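Local coordinates for protein HAD-superfamily hydrolase, subfamily IA, variant 1 (Ehrlichia chaffeensis, PDB 3KZX) that probably hydrolyses 2-phosphoglycolate to glycolate and phosphate, as a phosphatase of the haloacid dehalogenase-like superfamily, at residues A[27-32]-A[167-172]; A[50-55]-A[60-65]; A[113-118]-A[223-228]. All coordinates share one frame; numbering follows the deposited sequence.

Interaction 1: A[27-32]-A[167-172]; sequences AVIFDW and AALTNI
Ala27 and Ile29 of strand 27-30 face Ala168, Leu169 and Ile172 of helix 163-172, the closest pair of CA atoms being those of Ile29 and Ala168 at 8.3 Å, a spacing that only side chains can bridge. The arrangement illustrates how the α/β/α Rossmann-like core of haloacid dehalogenase-like hydrolases is filled: helix 163-172 lies on one face of the parallel sheet, and helix 108-117 is among those on the other. Both strand residues direct CB at the helix, whereas Val28 between them points the opposite way. Ile172 CD1 meets the Ala27 methyl obliquely, CB and CD1 being 3.9 Å apart. Ile172 gets there with CG1 in the crowded position between its own N and carbonyl carbon (chi1 73°), and the extended remainder of the chain carries CD1 across to the strand. One turn earlier, Leu169 starts out along the flank of the helix, but its far end bends in toward the sheet; CD2 lies 4.2 Å from Ile29 CD1, and the two side chains cross at about a right angle. Neighbouring strands complete the floor, since Leu169 also touches Val180, Ile172 touches Thr121, and Ile29 touches Val125 and Phe182. Just past the strand comes Asp31, whose place is consistent with the nucleophile position of this superfamily. Its OD1 accepts Trp32 N at 2.8 Å from above the carboxylate plane, and OD2 forms a salt bridge with Lys159. No hydrogen bond links the two segments: the contact consists of methyl groups in a buried setting, covering 158 Å² in all, so its cohesion should come mainly from dispersion and the exclusion of water.

Interaction 2: A[50-55]-A[60-65]; sequences QVLDQM and IDLDSI
Leu52, Ile60 and Leu62 form a small apolar cluster where helix 45-54 meets the loop that leads back beside it, within the helical cap that haloacid dehalogenase-like hydrolases of subfamily I insert after the first core strand. Leu52 gives up the most surface and works through a single branch. Its CD1 methyl approaches the branched side of Ile60, 4.0 Å from CG2, and the same methyl comes 4.3 Å from Leu62 CD1, so one leucine branch serves both loop residues. With CG1 of Ile60 beside the backbone N (chi1 -52°), CG2 is left anti to that N and faces Leu52, and the two side chains cross at roughly a right angle. Helix 70-78 also borders the cluster: Leu52 touches Leu78, and Ile60 touches Leu77.

Polar bonds brace the loop just outside the apolar patch. A type I β turn runs from Leu62 to Ile65, and two side chains of helix 45-54 hold it: Tyr49 OH bonds to Leu62 N and to Asp63 OD1, while Arg45 NE and NH2 reach the carbonyl oxygens of Leu62 and Ile65. An Asx turn overlaps its start, in which Asp61 OD2 accepts the backbone N-H of Asp63 at 2.9 Å, nearly in line with the carboxylate C-O bond and with an N-H...O angle of 150°.

Interaction 3: A[113-118]-A[223-228]; sequences DTLKEN and NFICQL
Thr114 meets Cys226, and Leu115 meets Ile225, where helix 108-117 and helix 218-229 lie side by side on one face of the central sheet in the α/β/α core of this Rossmann-like fold. The first pair is a methyl against sulfur: Thr114 CG2 lies 3.6 Å from Cys226 SG, a van der Waals contact. In the second, Leu115 CD2 comes 3.8 Å from Ile225 CG2, the two side chains crossing at about a right angle. In Ile225 a chi1 of -65° places CG1 beside the backbone N, which turns CG2 to Leu115. The seam is graded, with Leu115 and Ile225 buried next to the sheet and Thr114 and Cys226 nearer the solvent.

A second shell surrounds the first. The hydroxyl of Thr114 bonds both to Glu110 O one turn back in its own helix and to Arg222 NE, which is consistent with the methyl facing Cys226, and the arginine adds a polar tie between the two helices beside the apolar one. Further out in the surroundings, Leu115 touches Met122 of strand 121-126, and Ile225 touches Pro25 in a loop.

The end of helix 108-117 is held by Asn118, which grips a single carbonyl oxygen twice. Its backbone N reaches Thr114 O at 3.1 Å, and its amide ND2 folds back to the same oxygen at 2.9 Å from the opposite face of the carbonyl, 41° out of that plane, along a fairly straight N-H...O line of 158°.

Interactions 1 and 3 belong to one core and are joined through strand 27-30, whose residues face both ways: Ala27 and Ile29 serve interaction 1, while on the other face Phe30 CZ packs 3.8 Å from Leu115 CD1 of interaction 3, with Val28 CG2 4.0 Å from that same methyl. Their centres are about 17 Å apart. Interaction 2 is remote, its centre about 36 Å from that of interaction 1 and about 41 Å from that of interaction 3. It is nested in sequence inside the loop closed by interaction 1, as expected for an inserted cap. Asp31, at the superfamily's nucleophile position, directly follows this strand, which belongs to interaction 1 and is touched by interaction 3.

Interaction 1: A[27-32]-A[167-172]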
loop_
_atom_site.group_PDB
_atom_site.type_symbol
_atom_site.label_atom_id
_atom_site.label_comp_id
_atom_site.label_asym_id
_atom_site.label_seq_id
_atom_site.Cartn_x
_atom_site.Cartn_y
_atom_site.Cartn_z
ATOM N N ALA A 27 5.569 8.870 -14.050
ATOM C CA ALA A 27 4.492 8.042 -13.535
ATOM C C ALA A 27 4.628 7.902 -12.022
ATOM O O ALA A 27 5.729 8.092 -11.477
ATOM C CB ALA A 27 4.516 6.651 -14.209
ATOM N N VAL A 28 3.534 7.604 -11.343
ATOM C CA VAL A 28 3.586 7.393 -9.891
ATOM C C VAL A 28 2.938 6.043 -9.610
ATOM O O VAL A 28 1.786 5.818 -9.928
ATOM C CB VAL A 28 2.886 8.498 -9.086
ATOM C CG1 VAL A 28 2.947 8.198 -7.536
ATOM C CG2 VAL A 28 3.511 9.872 -9.411
ATOM N N ILE A 29 3.700 5.160 -8.985
ATOM C CA ILE A 29 3.219 3.842 -8.593
ATOM C C ILE A 29 2.969 3.861 -7.085
ATOM O O ILE A 29 3.780 4.386 -6.342
ATOM C CB ILE A 29 4.230 2.725 -8.967
ATOM C CG1 ILE A 29 4.537 2.751 -10.475
ATOM C CG2 ILE A 29 3.657 1.333 -8.601
ATOM C CD1 ILE A 29 5.592 1.748 -10.892
ATOM N N PHE A 30 1.847 3.260 -6.649
ATOM C CA PHE A 30 1.478 3.186 -5.240
ATOM C C PHE A 30 1.361 1.760 -4.780
ATOM O O PHE A 30 0.853 0.930 -5.507
ATOM C CB PHE A 30 0.109 3.826 -4.993
ATOM C CG PHE A 30 0.070 5.318 -5.190
ATOM C CD1 PHE A 30 0.310 6.180 -4.114
ATOM C CD2 PHE A 30 -0.208 5.877 -6.430
ATOM C CE1 PHE A 30 0.271 7.538 -4.269
ATOM C CE2 PHE A 30 -0.238 7.271 -6.586
ATOM C CZ PHE A 30 -0.012 8.084 -5.512
ATOM N N ASP A 31 1.771 1.483 -3.554
ATOM C CA ASP A 31 1.342 0.262 -2.913
ATOM C C ASP A 31 -0.035 0.512 -2.318
ATOM O O ASP A 31 -0.458 1.676 -2.174
ATOM C CB ASP A 31 2.340 -0.099 -1.817
ATOM C CG ASP A 31 2.261 -1.583 -1.394
ATOM O OD1 ASP A 31 1.390 -2.334 -1.879
ATOM O OD2 ASP A 31 3.118 -1.983 -0.588
ATOM N N TRP A 32 -0.740 -0.572 -1.980
ATOM C CA TRP A 32 -2.094 -0.499 -1.493
ATOM C C TRP A 32 -2.096 -0.524 0.061
ATOM O O TRP A 32 -2.197 0.518 0.718
ATOM C CB TRP A 32 -2.915 -1.639 -2.146
ATOM C CG TRP A 32 -4.339 -1.669 -1.835
ATOM C CD1 TRP A 32 -4.993 -2.621 -1.102
ATOM C CD2 TRP A 32 -5.328 -0.691 -2.190
ATOM N NE1 TRP A 32 -6.322 -2.305 -0.999
ATOM C CE2 TRP A 32 -6.555 -1.128 -1.662
ATOM C CE3 TRP A 32 -5.291 0.510 -2.906
ATOM C CZ2 TRP A 32 -7.743 -0.414 -1.833
ATOM C CZ3 TRP A 32 -6.477 1.223 -3.069
ATOM C CH2 TRP A 32 -7.683 0.754 -2.530
ATOM N N ALA A 167 6.009 -4.857 -14.874
ATOM C CA ALA A 167 4.759 -5.212 -15.493
ATOM C C ALA A 167 3.813 -4.027 -15.565
ATOM O O ALA A 167 3.224 -3.789 -16.625
ATOM C CB ALA A 167 4.097 -6.395 -14.790
ATOM N N ALA A 168 3.656 -3.300 -14.454
ATOM C CA ALA A 168 2.822 -2.085 -14.456
ATOM C C ALA A 168 3.318 -1.086 -15.498
ATOM O O ALA A 168 2.516 -0.479 -16.249
ATOM C CB ALA A 168 2.805 -1.437 -13.046
ATOM N N LEU A 169 4.633 -0.911 -15.567
ATOM C CA LEU A 169 5.220 0.083 -16.494
ATOM C C LEU A 169 5.052 -0.339 -17.952
ATOM O O LEU A 169 4.768 0.504 -18.809
ATOM C CB LEU A 169 6.694 0.344 -16.172
ATOM C CG LEU A 169 6.978 1.062 -14.847
ATOM C CD1 LEU A 169 8.499 1.009 -14.486
ATOM C CD2 LEU A 169 6.502 2.537 -14.889
ATOM N N THR A 170 5.174 -1.643 -18.226
ATOM C CA THR A 170 4.842 -2.162 -19.549
ATOM C C THR A 170 3.376 -1.819 -19.903
ATOM O O THR A 170 3.094 -1.328 -21.023
ATOM C CB THR A 170 5.135 -3.663 -19.648
ATOM O OG1 THR A 170 6.527 -3.853 -19.490
ATOM C CG2 THR A 170 4.703 -4.273 -21.003
ATOM N N ASN A 171 2.463 -2.025 -18.947
ATOM C CA ASN A 171 1.025 -1.861 -19.226
ATOM C C ASN A 171 0.601 -0.403 -19.323
ATOM O O ASN A 171 -0.352 -0.115 -20.027
ATOM C CB ASN A 171 0.157 -2.530 -18.177
ATOM C CG ASN A 171 0.348 -4.055 -18.109
ATOM O OD1 ASN A 171 -0.020 -4.690 -17.102
ATOM N ND2 ASN A 171 0.930 -4.636 -19.137
ATOM N N ILE A 172 1.302 0.511 -18.650
ATOM C CA ILE A 172 1.021 1.961 -18.794
ATOM C C ILE A 172 1.895 2.638 -19.874
ATOM O O ILE A 172 1.795 3.848 -20.076
ATOM C CB ILE A 172 1.131 2.706 -17.457
ATOM C CG1 ILE A 172 2.577 2.878 -16.974
ATOM C CG2 ILE A 172 0.237 2.011 -16.360
ATOM C CD1 ILE A 172 2.639 3.533 -15.604
#

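Interaction 2: A[50-55]-A[60-65]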
loop_
_atom_site.group_PDB
_atom_site.type_symbol
_atom_site.label_atom_id
_atom_site.label_comp_id
_atom_site.label_asym_id
_atom_site.label_seq_id
_atom_site.Cartn_x
_atom_site.Cartn_y
_atom_site.Cartn_z
ATOM N N GLN A 50 -7.622 -14.850 13.954
ATOM C CA GLN A 50 -6.779 -15.867 13.282
ATOM C C GLN A 50 -5.300 -15.610 13.547
ATOM O O GLN A 50 -4.554 -16.531 13.825
ATOM C CB GLN A 50 -7.013 -15.875 11.768
ATOM C CG GLN A 50 -8.359 -16.471 11.340
ATOM C CD GLN A 50 -8.785 -16.056 9.923
ATOM O OE1 GLN A 50 -8.181 -15.168 9.297
ATOM N NE2 GLN A 50 -9.838 -16.702 9.415
ATOM N N VAL A 51 -4.880 -14.346 13.489
ATOM C CA VAL A 51 -3.494 -14.010 13.782
ATOM C C VAL A 51 -3.112 -14.366 15.217
ATOM O O VAL A 51 -2.082 -14.998 15.455
ATOM C CB VAL A 51 -3.218 -12.504 13.496
ATOM C CG1 VAL A 51 -1.839 -12.102 13.964
ATOM C CG2 VAL A 51 -3.398 -12.199 11.987
ATOM N N LEU A 52 -3.972 -13.998 16.164
ATOM C CA LEU A 52 -3.716 -14.247 17.577
ATOM C C LEU A 52 -3.724 -15.735 17.837
ATOM O O LEU A 52 -2.858 -16.238 18.555
ATOM C CB LEU A 52 -4.747 -13.544 18.477
ATOM C CG LEU A 52 -4.628 -12.016 18.506
ATOM C CD1 LEU A 52 -5.873 -11.384 19.096
ATOM C CD2 LEU A 52 -3.355 -11.576 19.260
ATOM N N ASP A 53 -4.695 -16.415 17.230
ATOM C CA ASP A 53 -4.727 -17.902 17.172
ATOM C C ASP A 53 -3.398 -18.535 16.717
ATOM O O ASP A 53 -2.824 -19.366 17.453
ATOM C CB ASP A 53 -5.831 -18.375 16.222
ATOM C CG ASP A 53 -7.007 -18.929 16.944
ATOM O OD1 ASP A 53 -7.130 -20.194 16.969
ATOM O OD2 ASP A 53 -7.774 -18.113 17.520
ATOM N N GLN A 54 -2.940 -18.159 15.517
ATOM C CA GLN A 54 -1.639 -18.611 14.959
ATOM C C GLN A 54 -0.519 -18.349 15.967
ATOM O O GLN A 54 0.387 -19.176 16.138
ATOM C CB GLN A 54 -1.256 -17.895 13.656
ATOM C CG GLN A 54 -2.183 -18.035 12.430
ATOM C CD GLN A 54 -1.908 -16.959 11.355
ATOM O OE1 GLN A 54 -2.806 -16.209 10.935
ATOM N NE2 GLN A 54 -0.649 -16.876 10.916
ATOM N N MET A 55 -0.603 -17.214 16.657
ATOM C CA MET A 55 0.426 -16.787 17.599
ATOM C C MET A 55 0.281 -17.478 18.953
ATOM O O MET A 55 1.061 -17.217 19.868
ATOM C CB MET A 55 0.397 -15.257 17.769
ATOM C CG MET A 55 0.729 -14.486 16.490
ATOM S SD MET A 55 0.837 -12.670 16.580
ATOM C CE MET A 55 2.348 -12.391 17.529
ATOM N N ILE A 60 -8.717 -14.432 23.859
ATOM C CA ILE A 60 -8.803 -12.973 23.690
ATOM C C ILE A 60 -10.189 -12.601 23.185
ATOM O O ILE A 60 -10.632 -13.108 22.160
ATOM C CB ILE A 60 -7.740 -12.446 22.683
ATOM C CG1 ILE A 60 -6.338 -12.946 23.062
ATOM C CG2 ILE A 60 -7.754 -10.929 22.628
ATOM C CD1 ILE A 60 -5.913 -12.631 24.488
ATOM N N ASP A 61 -10.873 -11.723 23.898
ATOM C CA ASP A 61 -12.175 -11.251 23.465
ATOM C C ASP A 61 -12.016 -9.797 23.054
ATOM O O ASP A 61 -11.749 -8.936 23.890
ATOM C CB ASP A 61 -13.196 -11.394 24.599
ATOM C CG ASP A 61 -14.622 -11.047 24.176
ATOM O OD1 ASP A 61 -15.538 -11.226 25.008
ATOM O OD2 ASP A 61 -14.845 -10.615 23.045
ATOM N N LEU A 62 -12.170 -9.552 21.763
ATOM C CA LEU A 62 -12.118 -8.220 21.181
ATOM C C LEU A 62 -13.523 -7.740 20.846
ATOM O O LEU A 62 -13.687 -6.633 20.342
ATOM C CB LEU A 62 -11.301 -8.250 19.869
ATOM C CG LEU A 62 -9.855 -8.718 19.976
ATOM C CD1 LEU A 62 -9.224 -8.774 18.602
ATOM C CD2 LEU A 62 -9.065 -7.817 20.939
ATOM N N ASP A 63 -14.528 -8.582 21.068
ATOM C CA ASP A 63 -15.872 -8.292 20.556
ATOM C C ASP A 63 -16.494 -7.072 21.233
ATOM O O ASP A 63 -17.277 -6.372 20.613
ATOM C CB ASP A 63 -16.818 -9.477 20.727
ATOM C CG ASP A 63 -16.554 -10.604 19.738
ATOM O OD1 ASP A 63 -15.860 -10.402 18.741
ATOM O OD2 ASP A 63 -17.077 -11.701 19.975
ATOM N N SER A 64 -16.155 -6.807 22.493
ATOM C CA SER A 64 -16.698 -5.661 23.220
ATOM C C SER A 64 -15.797 -4.419 23.119
ATOM O O SER A 64 -16.126 -3.363 23.613
ATOM C CB SER A 64 -16.955 -6.039 24.683
ATOM O OG SER A 64 -15.784 -6.527 25.338
ATOM N N ILE A 65 -14.664 -4.537 22.449
ATOM C CA ILE A 65 -13.774 -3.404 22.359
ATOM C C ILE A 65 -14.147 -2.543 21.151
ATOM O O ILE A 65 -14.189 -3.033 20.015
ATOM C CB ILE A 65 -12.316 -3.836 22.314
ATOM C CG1 ILE A 65 -11.989 -4.635 23.594
ATOM C CG2 ILE A 65 -11.405 -2.629 22.265
ATOM C CD1 ILE A 65 -10.581 -5.079 23.655
#

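Interaction 3: A[113-118]-A[223-228]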
loop_
_atom_site.group_PDB
_atom_site.type_symbol
_atom_site.label_atom_id
_atom_site.label_comp_id
_atom_site.label_asym_id
_atom_site.label_seq_id
_atom_site.Cartn_x
_atom_site.Cartn_y
_atom_site.Cartn_z
ATOM N N ASP A 113 -6.070 12.693 -7.067
ATOM C CA ASP A 113 -6.814 13.601 -7.900
ATOM C C ASP A 113 -5.914 14.686 -8.498
ATOM O O ASP A 113 -6.075 15.054 -9.647
ATOM C CB ASP A 113 -8.001 14.201 -7.142
ATOM C CG ASP A 113 -9.132 14.556 -8.070
ATOM O OD1 ASP A 113 -9.743 13.639 -8.685
ATOM O OD2 ASP A 113 -9.349 15.764 -8.232
ATOM N N THR A 114 -4.956 15.171 -7.727
ATOM C CA THR A 114 -3.951 16.095 -8.229
ATOM C C THR A 114 -3.136 15.468 -9.368
ATOM O O THR A 114 -2.917 16.081 -10.403
ATOM C CB THR A 114 -3.028 16.553 -7.080
ATOM O OG1 THR A 114 -3.775 17.450 -6.265
ATOM C CG2 THR A 114 -1.842 17.327 -7.593
ATOM N N LEU A 115 -2.698 14.229 -9.185
ATOM C CA LEU A 115 -1.943 13.569 -10.241
ATOM C C LEU A 115 -2.783 13.396 -11.514
ATOM O O LEU A 115 -2.311 13.660 -12.623
ATOM C CB LEU A 115 -1.393 12.235 -9.747
ATOM C CG LEU A 115 -0.326 12.364 -8.642
ATOM C CD1 LEU A 115 -0.016 10.993 -7.976
ATOM C CD2 LEU A 115 1.001 13.001 -9.246
ATOM N N LYS A 116 -4.036 13.016 -11.352
ATOM C CA LYS A 116 -4.923 12.807 -12.489
ATOM C C LYS A 116 -5.140 14.120 -13.220
ATOM O O LYS A 116 -5.073 14.195 -14.464
ATOM C CB LYS A 116 -6.272 12.242 -12.022
ATOM N N GLU A 117 -5.433 15.171 -12.454
ATOM C CA GLU A 117 -5.663 16.495 -13.084
ATOM C C GLU A 117 -4.445 17.038 -13.850
ATOM O O GLU A 117 -4.579 17.810 -14.791
ATOM C CB GLU A 117 -6.080 17.508 -12.026
ATOM C CG GLU A 117 -7.433 17.229 -11.450
ATOM C CD GLU A 117 -8.101 18.487 -11.087
ATOM O OE1 GLU A 117 -8.781 19.045 -11.971
ATOM O OE2 GLU A 117 -7.869 18.940 -9.946
ATOM N N ASN A 118 -3.254 16.634 -13.426
ATOM C CA ASN A 118 -2.021 17.034 -14.051
ATOM C C ASN A 118 -1.582 16.048 -15.139
ATOM O O ASN A 118 -0.501 16.194 -15.753
ATOM C CB ASN A 118 -0.929 17.161 -12.967
ATOM C CG ASN A 118 -0.975 18.489 -12.232
ATOM O OD1 ASN A 118 -0.529 19.495 -12.769
ATOM N ND2 ASN A 118 -1.487 18.497 -10.981
ATOM N N ASN A 223 2.364 18.170 -1.980
ATOM C CA ASN A 223 3.103 19.436 -2.083
ATOM C C ASN A 223 4.429 19.291 -2.838
ATOM O O ASN A 223 4.757 20.137 -3.684
ATOM C CB ASN A 223 3.333 20.067 -0.713
ATOM C CG ASN A 223 2.061 20.610 -0.105
ATOM O OD1 ASN A 223 1.914 20.687 1.130
ATOM N ND2 ASN A 223 1.128 20.972 -0.953
ATOM N N PHE A 224 5.164 18.228 -2.549
ATOM C CA PHE A 224 6.437 17.948 -3.198
ATOM C C PHE A 224 6.262 17.743 -4.693
ATOM O O PHE A 224 6.966 18.349 -5.504
ATOM C CB PHE A 224 7.057 16.715 -2.562
ATOM C CG PHE A 224 8.374 16.301 -3.149
ATOM C CD1 PHE A 224 9.507 17.070 -2.949
ATOM C CD2 PHE A 224 8.489 15.104 -3.821
ATOM C CE1 PHE A 224 10.743 16.670 -3.435
ATOM C CE2 PHE A 224 9.721 14.668 -4.308
ATOM C CZ PHE A 224 10.846 15.466 -4.142
ATOM N N ILE A 225 5.270 16.960 -5.085
ATOM C CA ILE A 225 5.064 16.706 -6.513
ATOM C C ILE A 225 4.541 17.968 -7.229
ATOM O O ILE A 225 4.989 18.308 -8.339
ATOM C CB ILE A 225 4.154 15.487 -6.752
ATOM C CG1 ILE A 225 4.863 14.225 -6.227
ATOM C CG2 ILE A 225 3.833 15.404 -8.275
ATOM C CD1 ILE A 225 4.083 12.935 -6.350
ATOM N N CYS A 226 3.642 18.701 -6.584
ATOM C CA CYS A 226 3.199 19.974 -7.155
ATOM C C CYS A 226 4.361 20.945 -7.336
ATOM O O CYS A 226 4.424 21.684 -8.319
ATOM C CB CYS A 226 2.127 20.640 -6.280
ATOM S SG CYS A 226 0.551 19.766 -6.336
ATOM N N GLN A 227 5.275 20.958 -6.378
ATOM C CA GLN A 227 6.433 21.836 -6.474
ATOM C C GLN A 227 7.313 21.426 -7.667
ATOM O O GLN A 227 7.806 22.294 -8.379
ATOM C CB GLN A 227 7.204 21.877 -5.139
ATOM C CG GLN A 227 6.487 22.668 -4.079
ATOM C CD GLN A 227 6.815 22.259 -2.658
ATOM O OE1 GLN A 227 6.116 22.671 -1.740
ATOM N NE2 GLN A 227 7.876 21.476 -2.463
ATOM N N LEU A 228 7.444 20.118 -7.921
ATOM C CA LEU A 228 8.181 19.623 -9.078
ATOM C C LEU A 228 7.493 19.962 -10.397
ATOM O O LEU A 228 8.167 20.234 -11.378
ATOM C CB LEU A 228 8.391 18.100 -9.025
ATOM C CG LEU A 228 9.390 17.549 -8.001
ATOM C CD1 LEU A 228 9.254 16.026 -7.895
ATOM C CD2 LEU A 228 10.802 17.965 -8.397
#